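Local coordinates for protein beta-lactamase OXA-2 (Salmonella typhimurium, PDB 1K38) that hydrolyses beta-lactam antibiotics, oxacillin among them, opening the lactam ring to a substituted beta-amino acid and so conferring antibiotic resistance, at residues L175-V178 with W184-R187; K12-F17 with F212-D217; V200-V203 with G208-F211; G21-A26 with R233-S238. One frame throughout, in Å; residues are numbered along the deposited sequence.

Contact 1 (L175-V178 with W184-R187); sequences LMIV and WILR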
loop_
_atom_site.group_PDB
_atom_site.type_symbol
_atom_site.label_atom_id
_atom_site.label_comp_id
_atom_site.label_asym_id
_atom_site.label_seq_id
_atom_site.Cartn_x
_atom_site.Cartn_y
_atom_site.Cartn_z
ATOM N N LEU A 175 3.567 4.070 -3.068
ATOM C CA LEU A 175 4.338 3.851 -4.292
ATOM C C LEU A 175 5.483 2.856 -4.062
ATOM O O LEU A 175 5.892 2.141 -4.981
ATOM C CB LEU A 175 4.892 5.190 -4.807
ATOM C CG LEU A 175 3.836 6.206 -5.265
ATOM C CD1 LEU A 175 4.498 7.550 -5.546
ATOM C CD2 LEU A 175 3.126 5.685 -6.510
ATOM N N MET A 176 5.977 2.804 -2.828
ATOM C CA MET A 176 7.073 1.912 -2.446
ATOM C C MET A 176 6.679 0.442 -2.284
ATOM O O MET A 176 7.549 -0.417 -2.132
ATOM C CB MET A 176 7.699 2.388 -1.129
ATOM C CG MET A 176 8.501 3.679 -1.226
ATOM S SD MET A 176 8.963 4.290 0.406
ATOM C CE MET A 176 10.013 2.944 0.995
ATOM N N ILE A 177 5.386 0.135 -2.315
ATOM C CA ILE A 177 4.972 -1.254 -2.130
ATOM C C ILE A 177 5.546 -2.176 -3.196
ATOM O O ILE A 177 5.363 -1.954 -4.395
ATOM C CB ILE A 177 3.439 -1.385 -2.116
ATOM C CG1 ILE A 177 2.871 -0.623 -0.913
ATOM C CG2 ILE A 177 3.040 -2.855 -2.039
ATOM C CD1 ILE A 177 1.372 -0.394 -0.994
ATOM N N VAL A 178 6.232 -3.217 -2.738
ATOM C CA VAL A 178 6.852 -4.198 -3.622
ATOM C C VAL A 178 6.201 -5.570 -3.493
ATOM O O VAL A 178 6.148 -6.335 -4.457
ATOM C CB VAL A 178 8.366 -4.336 -3.312
ATOM C CG1 VAL A 178 8.975 -5.476 -4.123
ATOM C CG2 VAL A 178 9.076 -3.029 -3.632
ATOM N N TRP A 184 1.463 -8.663 6.287
ATOM C CA TRP A 184 2.758 -8.006 6.117
ATOM C C TRP A 184 2.843 -7.226 4.808
ATOM O O TRP A 184 2.250 -7.616 3.802
ATOM C CB TRP A 184 3.903 -9.023 6.194
ATOM C CG TRP A 184 3.877 -10.081 5.140
ATOM C CD1 TRP A 184 3.160 -11.243 5.158
ATOM C CD2 TRP A 184 4.595 -10.070 3.903
ATOM N NE1 TRP A 184 3.389 -11.958 4.007
ATOM C CE2 TRP A 184 4.265 -11.260 3.219
ATOM C CE3 TRP A 184 5.485 -9.169 3.305
ATOM C CZ2 TRP A 184 4.793 -11.573 1.963
ATOM C CZ3 TRP A 184 6.010 -9.479 2.057
ATOM C CH2 TRP A 184 5.662 -10.672 1.398
ATOM N N ILE A 185 3.573 -6.115 4.841
ATOM C CA ILE A 185 3.746 -5.271 3.664
ATOM C C ILE A 185 5.206 -4.873 3.508
ATOM O O ILE A 185 5.811 -4.319 4.426
ATOM C CB ILE A 185 2.894 -3.977 3.759
ATOM C CG1 ILE A 185 1.414 -4.339 3.916
ATOM C CG2 ILE A 185 3.077 -3.131 2.495
ATOM C CD1 ILE A 185 0.505 -3.148 4.155
ATOM N N LEU A 186 5.767 -5.158 2.340
ATOM C CA LEU A 186 7.155 -4.820 2.054
ATOM C C LEU A 186 7.185 -3.561 1.203
ATOM O O LEU A 186 6.624 -3.540 0.104
ATOM C CB LEU A 186 7.842 -5.968 1.301
ATOM C CG LEU A 186 9.256 -5.708 0.758
ATOM C CD1 LEU A 186 10.236 -5.472 1.906
ATOM C CD2 LEU A 186 9.705 -6.908 -0.073
ATOM N N ARG A 187 7.826 -2.515 1.725
ATOM C CA ARG A 187 7.951 -1.240 1.021
ATOM C C ARG A 187 9.441 -1.006 0.839
ATOM O O ARG A 187 10.195 -0.997 1.814
ATOM C CB ARG A 187 7.343 -0.097 1.845
ATOM C CG ARG A 187 5.909 -0.344 2.315
ATOM C CD ARG A 187 5.365 0.893 3.027
ATOM N NE ARG A 187 4.185 0.596 3.838
ATOM C CZ ARG A 187 2.925 0.699 3.428
ATOM N NH1 ARG A 187 1.940 0.391 4.267
ATOM N NH2 ARG A 187 2.643 1.115 2.196
#
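Val178 and Leu186 make the one hydrogen bond between 175-178 and 184-187: Val178 N reaches Leu186 O at 2.9 Å with an almost straight N-H...O angle of 176°. Next to it Ile177 and Arg187 form an antiparallel non-hydrogen-bonded pair, their CA atoms 4.3 Å apart, and here the backbones meet through weaker CA-H...O contacts. Arg187 CA approaches Met176 O at 3.3 Å, and Leu186 O also receives the CA-H of Ile177.

The Ile177 and Arg187 side chains leave the sheet on one face and run side by side. Arg187 starts with CG beside its own backbone N (chi1 -52°) and stays extended to NE, which carries the guanidinium along Ile177 until NH2 lies 3.6 Å from Ile177 CG1. Ile185 CG2 sits over the centre of the guanidinium, 3.9 Å above its plane. Met176 meets the root of the same side chain, its CB 3.9 Å from Arg187 CB, while its chain bends at chi3 and brings CE near the Arg187 carbonyl.

Further out, Glu204 forms a salt bridge with NE, Lys173 O accepts a hydrogen bond from NH2, and Asp174 of the second subunit forms a salt bridge with NH1. Ile177 packs on Ile177 of that subunit, so this edge hairpin of 177-181 and 184-192 lies at the dimer interface. Lys189, a probable substrate-binding residue, follows on the same strand. With two carboxylates and a carbonyl around it, the buried guanidinium is likely to keep its positive charge, and partners on three different nitrogens would fix its rotation while Ile177 and Ile185 pack against it.

Contact 2 (K12-F17 with F212-D217); sequences KFFSEF and FALNID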
loop_
_atom_site.group_PDB
_atom_site.type_symbol
_atom_site.label_atom_id
_atom_site.label_comp_id
_atom_site.label_asym_id
_atom_site.label_seq_id
_atom_site.Cartn_x
_atom_site.Cartn_y
_atom_site.Cartn_z
ATOM N N LYS A 12 28.098 -14.653 6.143
ATOM C CA LYS A 12 27.758 -15.834 5.357
ATOM C C LYS A 12 26.757 -15.518 4.256
ATOM O O LYS A 12 26.774 -16.143 3.197
ATOM C CB LYS A 12 27.196 -16.943 6.253
ATOM C CG LYS A 12 25.852 -16.631 6.884
ATOM C CD LYS A 12 25.346 -17.831 7.664
ATOM C CE LYS A 12 24.038 -17.527 8.368
ATOM N NZ LYS A 12 23.532 -18.717 9.110
ATOM N N PHE A 13 25.882 -14.549 4.503
ATOM C CA PHE A 13 24.891 -14.171 3.506
ATOM C C PHE A 13 25.544 -13.407 2.362
ATOM O O PHE A 13 25.169 -13.575 1.201
ATOM C CB PHE A 13 23.785 -13.331 4.148
ATOM C CG PHE A 13 22.932 -14.103 5.119
ATOM C CD1 PHE A 13 22.142 -15.162 4.681
ATOM C CD2 PHE A 13 22.936 -13.786 6.473
ATOM C CE1 PHE A 13 21.370 -15.894 5.579
ATOM C CE2 PHE A 13 22.168 -14.508 7.377
ATOM C CZ PHE A 13 21.382 -15.566 6.932
ATOM N N PHE A 14 26.524 -12.568 2.681
ATOM C CA PHE A 14 27.217 -11.813 1.646
ATOM C C PHE A 14 28.132 -12.733 0.850
ATOM O O PHE A 14 28.214 -12.629 -0.370
ATOM C CB PHE A 14 28.037 -10.671 2.253
ATOM C CG PHE A 14 27.204 -9.504 2.708
ATOM C CD1 PHE A 14 26.542 -9.534 3.929
ATOM C CD2 PHE A 14 27.061 -8.382 1.898
ATOM C CE1 PHE A 14 25.745 -8.459 4.338
ATOM C CE2 PHE A 14 26.270 -7.306 2.297
ATOM C CZ PHE A 14 25.612 -7.343 3.518
ATOM N N SER A 15 28.812 -13.641 1.541
ATOM C CA SER A 15 29.710 -14.572 0.869
ATOM C C SER A 15 28.912 -15.539 -0.004
ATOM O O SER A 15 29.376 -15.947 -1.067
ATOM C CB SER A 15 30.542 -15.345 1.897
ATOM O OG SER A 15 29.718 -16.060 2.799
ATOM N N GLU A 16 27.710 -15.896 0.443
ATOM C CA GLU A 16 26.854 -16.807 -0.307
ATOM C C GLU A 16 26.630 -16.251 -1.705
ATOM O O GLU A 16 26.570 -16.993 -2.683
ATOM C CB GLU A 16 25.505 -16.976 0.395
ATOM C CG GLU A 16 24.626 -18.063 -0.212
ATOM C CD GLU A 16 23.242 -18.118 0.406
ATOM O OE1 GLU A 16 23.135 -17.970 1.641
ATOM O OE2 GLU A 16 22.260 -18.321 -0.341
ATOM N N PHE A 17 26.508 -14.931 -1.789
ATOM C CA PHE A 17 26.286 -14.264 -3.061
ATOM C C PHE A 17 27.529 -13.528 -3.541
ATOM O O PHE A 17 27.441 -12.619 -4.367
ATOM C CB PHE A 17 25.102 -13.303 -2.929
ATOM C CG PHE A 17 23.800 -13.999 -2.675
ATOM C CD1 PHE A 17 23.154 -14.683 -3.703
ATOM C CD2 PHE A 17 23.247 -14.029 -1.401
ATOM C CE1 PHE A 17 21.979 -15.387 -3.462
ATOM C CE2 PHE A 17 22.070 -14.731 -1.150
ATOM C CZ PHE A 17 21.437 -15.412 -2.186
ATOM N N PHE A 212 15.409 -1.762 6.818
ATOM C CA PHE A 212 16.682 -2.247 6.313
ATOM C C PHE A 212 17.281 -1.288 5.305
ATOM O O PHE A 212 16.571 -0.546 4.617
ATOM C CB PHE A 212 16.544 -3.629 5.661
ATOM C CG PHE A 212 15.666 -3.649 4.446
ATOM C CD1 PHE A 212 14.314 -3.946 4.560
ATOM C CD2 PHE A 212 16.189 -3.361 3.186
ATOM C CE1 PHE A 212 13.489 -3.960 3.435
ATOM C CE2 PHE A 212 15.373 -3.371 2.052
ATOM C CZ PHE A 212 14.017 -3.672 2.180
ATOM N N ALA A 213 18.605 -1.298 5.239
ATOM C CA ALA A 213 19.329 -0.469 4.297
ATOM C C ALA A 213 20.613 -1.211 3.977
ATOM O O ALA A 213 21.480 -1.380 4.837
ATOM C CB ALA A 213 19.632 0.905 4.896
ATOM N N LEU A 214 20.706 -1.685 2.740
ATOM C CA LEU A 214 21.876 -2.413 2.283
ATOM C C LEU A 214 22.488 -1.783 1.054
ATOM O O LEU A 214 21.783 -1.234 0.216
ATOM C CB LEU A 214 21.508 -3.867 1.929
ATOM C CG LEU A 214 22.525 -4.686 1.098
ATOM C CD1 LEU A 214 22.396 -6.153 1.447
ATOM C CD2 LEU A 214 22.304 -4.477 -0.411
ATOM N N ASN A 215 23.813 -1.815 0.977
ATOM C CA ASN A 215 24.475 -1.375 -0.237
ATOM C C ASN A 215 25.640 -2.321 -0.451
ATOM O O ASN A 215 26.193 -2.875 0.503
ATOM C CB ASN A 215 24.891 0.122 -0.244
ATOM C CG ASN A 215 25.947 0.484 0.778
ATOM O OD1 ASN A 215 27.058 -0.049 0.781
ATOM N ND2 ASN A 215 25.613 1.438 1.639
ATOM N N ILE A 216 25.945 -2.567 -1.718
ATOM C CA ILE A 216 27.029 -3.462 -2.095
ATOM C C ILE A 216 27.741 -2.916 -3.313
ATOM O O ILE A 216 27.163 -2.165 -4.096
ATOM C CB ILE A 216 26.520 -4.876 -2.484
ATOM C CG1 ILE A 216 25.430 -4.771 -3.559
ATOM C CG2 ILE A 216 26.018 -5.614 -1.244
ATOM C CD1 ILE A 216 25.039 -6.109 -4.167
ATOM N N ASP A 217 29.006 -3.285 -3.472
ATOM C CA ASP A 217 29.734 -2.852 -4.651
ATOM C C ASP A 217 29.228 -3.748 -5.775
ATOM O O ASP A 217 28.775 -4.867 -5.524
ATOM C CB ASP A 217 31.239 -3.048 -4.465
ATOM C CG ASP A 217 31.791 -2.230 -3.327
ATOM O OD1 ASP A 217 31.277 -1.115 -3.104
ATOM O OD2 ASP A 217 32.747 -2.691 -2.667
#
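Phe14 and Ile216 meet because each first torsion aims a carbon across the gap between helix and strand. In Phe14, CG stands opposite the carbonyl carbon (chi1 -75°), which sends the ring out from the helix toward the strand. In Ile216 it is CG1 that takes the place between backbone N and carbonyl carbon (chi1 53°), leaving CG2 as the branch that does the touching. That methyl comes to the edge of the Phe14 ring, near its plane, with CG2 3.9 Å from Phe14 CE2.

Leu214, two residues back and pointing to the same side of the strand, brings up CD1 from the direction opposite to the approaching phenyl group. Its CD1 lies 4.0 Å from Phe14 CZ, so the far end of the ring rests against two aliphatic side chains at once. No hydrogen bond crosses between the segments, and the nearest CA atoms, those of Phe14 and Ile216, stay 9.2 Å apart.

The fold here is the alpha-beta core of the penicillin-recognising serine enzymes: 11-16, the N-terminal helix, packs on one face of the central sheet through strand 208-217. Phe14 also stacks with Phe38 and touches Ile23, both on strands that lie beyond 208-217 in the sheet. Asn215, which alternates with Leu214 and Ile216 along the strand, points away from the helix, and its OD1 accepts a hydrogen bond from Arg42 NE.

Contact 3 (V200-V203 with G208-F211); sequences VGWV and GSVF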
loop_
_atom_site.group_PDB
_atom_site.type_symbol
_atom_site.label_atom_id
_atom_site.label_comp_id
_atom_site.label_asym_id
_atom_site.label_seq_id
_atom_site.Cartn_x
_atom_site.Cartn_y
_atom_site.Cartn_z
ATOM N N VAL A 200 16.759 -0.348 0.063
ATOM C CA VAL A 200 16.377 0.184 1.364
ATOM C C VAL A 200 14.864 0.156 1.478
ATOM O O VAL A 200 14.158 0.209 0.468
ATOM C CB VAL A 200 16.885 1.634 1.561
ATOM C CG1 VAL A 200 18.381 1.699 1.267
ATOM C CG2 VAL A 200 16.118 2.601 0.666
ATOM N N GLY A 201 14.367 0.071 2.708
ATOM C CA GLY A 201 12.931 0.030 2.907
ATOM C C GLY A 201 12.596 -0.620 4.227
ATOM O O GLY A 201 13.379 -0.548 5.168
ATOM N N TRP A 202 11.434 -1.251 4.303
ATOM C CA TRP A 202 11.030 -1.928 5.527
ATOM C C TRP A 202 9.888 -2.886 5.264
ATOM O O TRP A 202 9.235 -2.834 4.219
ATOM C CB TRP A 202 10.618 -0.909 6.611
ATOM C CG TRP A 202 9.324 -0.146 6.360
ATOM C CD1 TRP A 202 8.046 -0.579 6.613
ATOM C CD2 TRP A 202 9.199 1.199 5.873
ATOM N NE1 TRP A 202 7.140 0.418 6.320
ATOM C CE2 TRP A 202 7.818 1.517 5.865
ATOM C CE3 TRP A 202 10.117 2.167 5.447
ATOM C CZ2 TRP A 202 7.337 2.766 5.445
ATOM C CZ3 TRP A 202 9.634 3.415 5.029
ATOM C CH2 TRP A 202 8.259 3.696 5.034
ATOM N N VAL A 203 9.686 -3.801 6.203
ATOM C CA VAL A 203 8.584 -4.739 6.104
ATOM C C VAL A 203 7.758 -4.520 7.369
ATOM O O VAL A 203 8.286 -4.548 8.485
ATOM C CB VAL A 203 9.073 -6.206 6.021
ATOM C CG1 VAL A 203 9.913 -6.553 7.229
ATOM C CG2 VAL A 203 7.872 -7.134 5.894
ATOM N N GLY A 208 4.989 -4.451 14.546
ATOM C CA GLY A 208 5.968 -3.416 14.269
ATOM C C GLY A 208 6.640 -3.595 12.922
ATOM O O GLY A 208 6.415 -4.588 12.231
ATOM N N SER A 209 7.480 -2.634 12.557
ATOM C CA SER A 209 8.175 -2.684 11.281
ATOM C C SER A 209 9.658 -2.977 11.412
ATOM O O SER A 209 10.300 -2.622 12.406
ATOM C CB SER A 209 7.973 -1.371 10.531
ATOM O OG SER A 209 6.603 -1.207 10.210
ATOM N N VAL A 210 10.196 -3.630 10.391
ATOM C CA VAL A 210 11.611 -3.971 10.362
ATOM C C VAL A 210 12.244 -3.201 9.206
ATOM O O VAL A 210 11.976 -3.489 8.042
ATOM C CB VAL A 210 11.809 -5.487 10.147
ATOM C CG1 VAL A 210 13.291 -5.838 10.206
ATOM C CG2 VAL A 210 11.035 -6.264 11.205
ATOM N N PHE A 211 13.073 -2.216 9.536
ATOM C CA PHE A 211 13.724 -1.399 8.513
ATOM C C PHE A 211 15.053 -1.982 8.079
ATOM O O PHE A 211 15.744 -2.620 8.867
ATOM C CB PHE A 211 13.969 0.015 9.041
ATOM C CG PHE A 211 12.723 0.724 9.454
ATOM C CD1 PHE A 211 12.153 0.493 10.703
ATOM C CD2 PHE A 211 12.091 1.597 8.578
ATOM C CE1 PHE A 211 10.966 1.121 11.073
ATOM C CE2 PHE A 211 10.906 2.229 8.934
ATOM C CZ PHE A 211 10.340 1.989 10.188
#
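Val203 and Val210 are joined by a reciprocal pair of backbone hydrogen bonds: Val203 N to Val210 O at 3.0 Å, and Val210 N to Val203 O at 2.9 Å. This is the antiparallel hydrogen-bonded pair of the hairpin formed by strands 196-205 and 208-217. The neighbouring pair, Trp202 with Phe211, is non-hydrogen-bonded, and CA-H...O contacts fill in there, with Trp202 CA 3.1 Å from Val210 O and Phe211 CA directed at Gly201 O.

The aromatic contact is oblique. The Trp202 five-membered ring and the Phe211 ring have planes at 49° and centroids 4.9 Å apart, and Phe211 CE2 stands 3.3 Å above the indole plane toward its rim. Trp202 CG lies between backbone N and carbonyl carbon (chi1 69°), and the indole is thereby set alongside the phenyl ring. Phe211 CD2 also packs on Trp202 CB at 3.5 Å.

On the other face of the sheet the contact is purely aliphatic, Val203 CG1 resting 3.6 Å from Val210 CB as the two side chains point the same way.

Helix 147-158 lies over the aromatic face, where Tyr158 meets both Trp202 and Phe211 edge-to-face, and Glu204 accepts the Trp202 NE1 hydrogen bond. The hairpin is flanked within the sheet by two more strands: the backbone of Arg187 in 184-192 is hydrogen-bonded to that of Trp202, and the backbone of Ala26 in 21-27 to that of Phe211.

Contact 4 (G21-A26 with R233-S238); sequences GTIVVA and RAILRS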
loop_
_atom_site.group_PDB
_atom_site.type_symbol
_atom_site.label_atom_id
_atom_site.label_comp_id
_atom_site.label_asym_id
_atom_site.label_seq_id
_atom_site.Cartn_x
_atom_site.Cartn_y
_atom_site.Cartn_z
ATOM N N GLY A 21 29.677 -5.621 1.012
ATOM C CA GLY A 21 28.814 -4.504 1.326
ATOM C C GLY A 21 28.482 -4.383 2.795
ATOM O O GLY A 21 29.193 -4.898 3.659
ATOM N N THR A 22 27.380 -3.696 3.069
ATOM C CA THR A 22 26.927 -3.464 4.432
ATOM C C THR A 22 25.409 -3.541 4.497
ATOM O O THR A 22 24.727 -3.436 3.482
ATOM C CB THR A 22 27.350 -2.055 4.918
ATOM O OG1 THR A 22 26.979 -1.877 6.293
ATOM C CG2 THR A 22 26.667 -0.968 4.078
ATOM N N ILE A 23 24.887 -3.770 5.692
ATOM C CA ILE A 23 23.451 -3.781 5.890
ATOM C C ILE A 23 23.147 -3.404 7.327
ATOM O O ILE A 23 23.848 -3.811 8.256
ATOM C CB ILE A 23 22.785 -5.152 5.570
ATOM C CG1 ILE A 23 21.259 -5.001 5.641
ATOM C CG2 ILE A 23 23.251 -6.229 6.551
ATOM C CD1 ILE A 23 20.489 -6.245 5.232
ATOM N N VAL A 24 22.126 -2.574 7.485
ATOM C CA VAL A 24 21.659 -2.138 8.793
ATOM C C VAL A 24 20.212 -2.582 8.852
ATOM O O VAL A 24 19.464 -2.385 7.897
ATOM C CB VAL A 24 21.693 -0.604 8.940
ATOM C CG1 VAL A 24 21.136 -0.199 10.307
ATOM C CG2 VAL A 24 23.109 -0.093 8.778
ATOM N N VAL A 25 19.827 -3.192 9.965
ATOM C CA VAL A 25 18.461 -3.646 10.153
ATOM C C VAL A 25 17.964 -3.114 11.492
ATOM O O VAL A 25 18.592 -3.339 12.528
ATOM C CB VAL A 25 18.373 -5.191 10.160
ATOM C CG1 VAL A 25 16.957 -5.632 10.517
ATOM C CG2 VAL A 25 18.771 -5.744 8.797
ATOM N N ALA A 26 16.851 -2.391 11.468
ATOM C CA ALA A 26 16.278 -1.855 12.696
ATOM C C ALA A 26 14.925 -2.520 12.869
ATOM O O ALA A 26 13.971 -2.210 12.158
ATOM C CB ALA A 26 16.124 -0.346 12.598
ATOM N N ARG A 233 16.686 -10.308 1.619
ATOM C CA ARG A 233 15.627 -11.273 1.870
ATOM C C ARG A 233 16.112 -12.450 2.710
ATOM O O ARG A 233 15.389 -12.921 3.585
ATOM C CB ARG A 233 15.025 -11.767 0.552
ATOM C CG ARG A 233 14.177 -10.718 -0.162
ATOM C CD ARG A 233 13.655 -11.247 -1.489
ATOM N NE ARG A 233 12.847 -10.258 -2.204
ATOM C CZ ARG A 233 11.544 -10.074 -2.012
ATOM N NH1 ARG A 233 10.889 -10.814 -1.126
ATOM N NH2 ARG A 233 10.898 -9.142 -2.702
ATOM N N ALA A 234 17.332 -12.915 2.453
ATOM C CA ALA A 234 17.886 -14.033 3.215
ATOM C C ALA A 234 18.010 -13.632 4.682
ATOM O O ALA A 234 17.646 -14.391 5.582
ATOM C CB ALA A 234 19.249 -14.430 2.664
ATOM N N ILE A 235 18.523 -12.428 4.917
ATOM C CA ILE A 235 18.681 -11.931 6.278
ATOM C C ILE A 235 17.324 -11.712 6.950
ATOM O O ILE A 235 17.118 -12.128 8.093
ATOM C CB ILE A 235 19.514 -10.625 6.286
ATOM C CG1 ILE A 235 20.952 -10.950 5.864
ATOM C CG2 ILE A 235 19.483 -9.975 7.669
ATOM C CD1 ILE A 235 21.870 -9.746 5.756
ATOM N N LEU A 236 16.390 -11.078 6.244
ATOM C CA LEU A 236 15.070 -10.843 6.816
ATOM C C LEU A 236 14.396 -12.167 7.178
ATOM O O LEU A 236 13.769 -12.287 8.229
ATOM C CB LEU A 236 14.193 -10.053 5.841
ATOM C CG LEU A 236 14.589 -8.588 5.625
ATOM C CD1 LEU A 236 13.597 -7.927 4.678
ATOM C CD2 LEU A 236 14.614 -7.861 6.967
ATOM N N ARG A 237 14.531 -13.165 6.311
ATOM C CA ARG A 237 13.936 -14.465 6.597
ATOM C C ARG A 237 14.579 -15.088 7.839
ATOM O O ARG A 237 13.888 -15.706 8.655
ATOM C CB ARG A 237 14.095 -15.418 5.403
ATOM C CG ARG A 237 13.205 -15.098 4.200
ATOM C CD ARG A 237 13.159 -16.270 3.219
ATOM N NE ARG A 237 14.470 -16.584 2.655
ATOM C CZ ARG A 237 15.007 -15.967 1.604
ATOM N NH1 ARG A 237 14.345 -14.997 0.984
ATOM N NH2 ARG A 237 16.213 -16.314 1.175
ATOM N N SER A 238 15.889 -14.909 7.999
ATOM C CA SER A 238 16.591 -15.482 9.147
ATOM C C SER A 238 16.103 -14.931 10.483
ATOM O O SER A 238 16.239 -15.589 11.513
ATOM C CB SER A 238 18.110 -15.281 9.016
ATOM O OG SER A 238 18.507 -13.959 9.332
#
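Ile235 reaches from the helix toward Ile23 on the strand, and the two side chains meet tip to tip. Its CB points at the strand. One branch from there, CG2, stands opposite the backbone N and comes only loosely up to the strand, 4.4 Å from Val25 CG2. The other branch leaves through CG1, which is set opposite the carbonyl carbon (chi1 -67°) and is touched instead by the Phe13 ring of helix 11-16. CD1, at the end of this extended arm, makes the closest approach: it sits 3.8 Å from Ile23 CD1 and 3.9 Å from Ile23 CG2, so it rests against both methyl groups of that residue.

In the fold this is the C-terminal helix, 226-238, laid over one face of the central sheet of the beta-lactamase and transpeptidase family. Strand 21-27 offers it Ile23 and Val25, while Thr22 and Val24, alternating with them, point to the other face, where Val24 packs on helix 147-158. The backbones keep well apart, 8.6 Å between Val25 CA and Leu236 CA, and the contact is made wholly by aliphatic carbon.

Aromatic residues border the isoleucine pair: Trp10 touches both Ile23 and Ile235, and Phe14 lies on Ile23. At the end of the helix Ser238 OG turns back on Ile235 O, donating a 2.6 Å hydrogen bond to a lone pair in the carbonyl plane.

All four contacts are buried and all reach the same central sheet, but they do different work in it. Contacts 1 and 3 are strand pairings within successive hairpins, carried by backbone hydrogen bonds, and their strands 184-192 and 196-205 are neighbours in the sheet. Contacts 2 and 4 set the N- and C-terminal helices on one face of the sheet, through hydrocarbon alone; their centres are 8 Å apart, and they cross along the chain, their segments alternating. Strand 208-217 serves both contact 2 and contact 3, and lies beside the strand of contact 4. Contact 1, at the sheet's edge and facing the second subunit, alone includes a charged side chain among its touching groups.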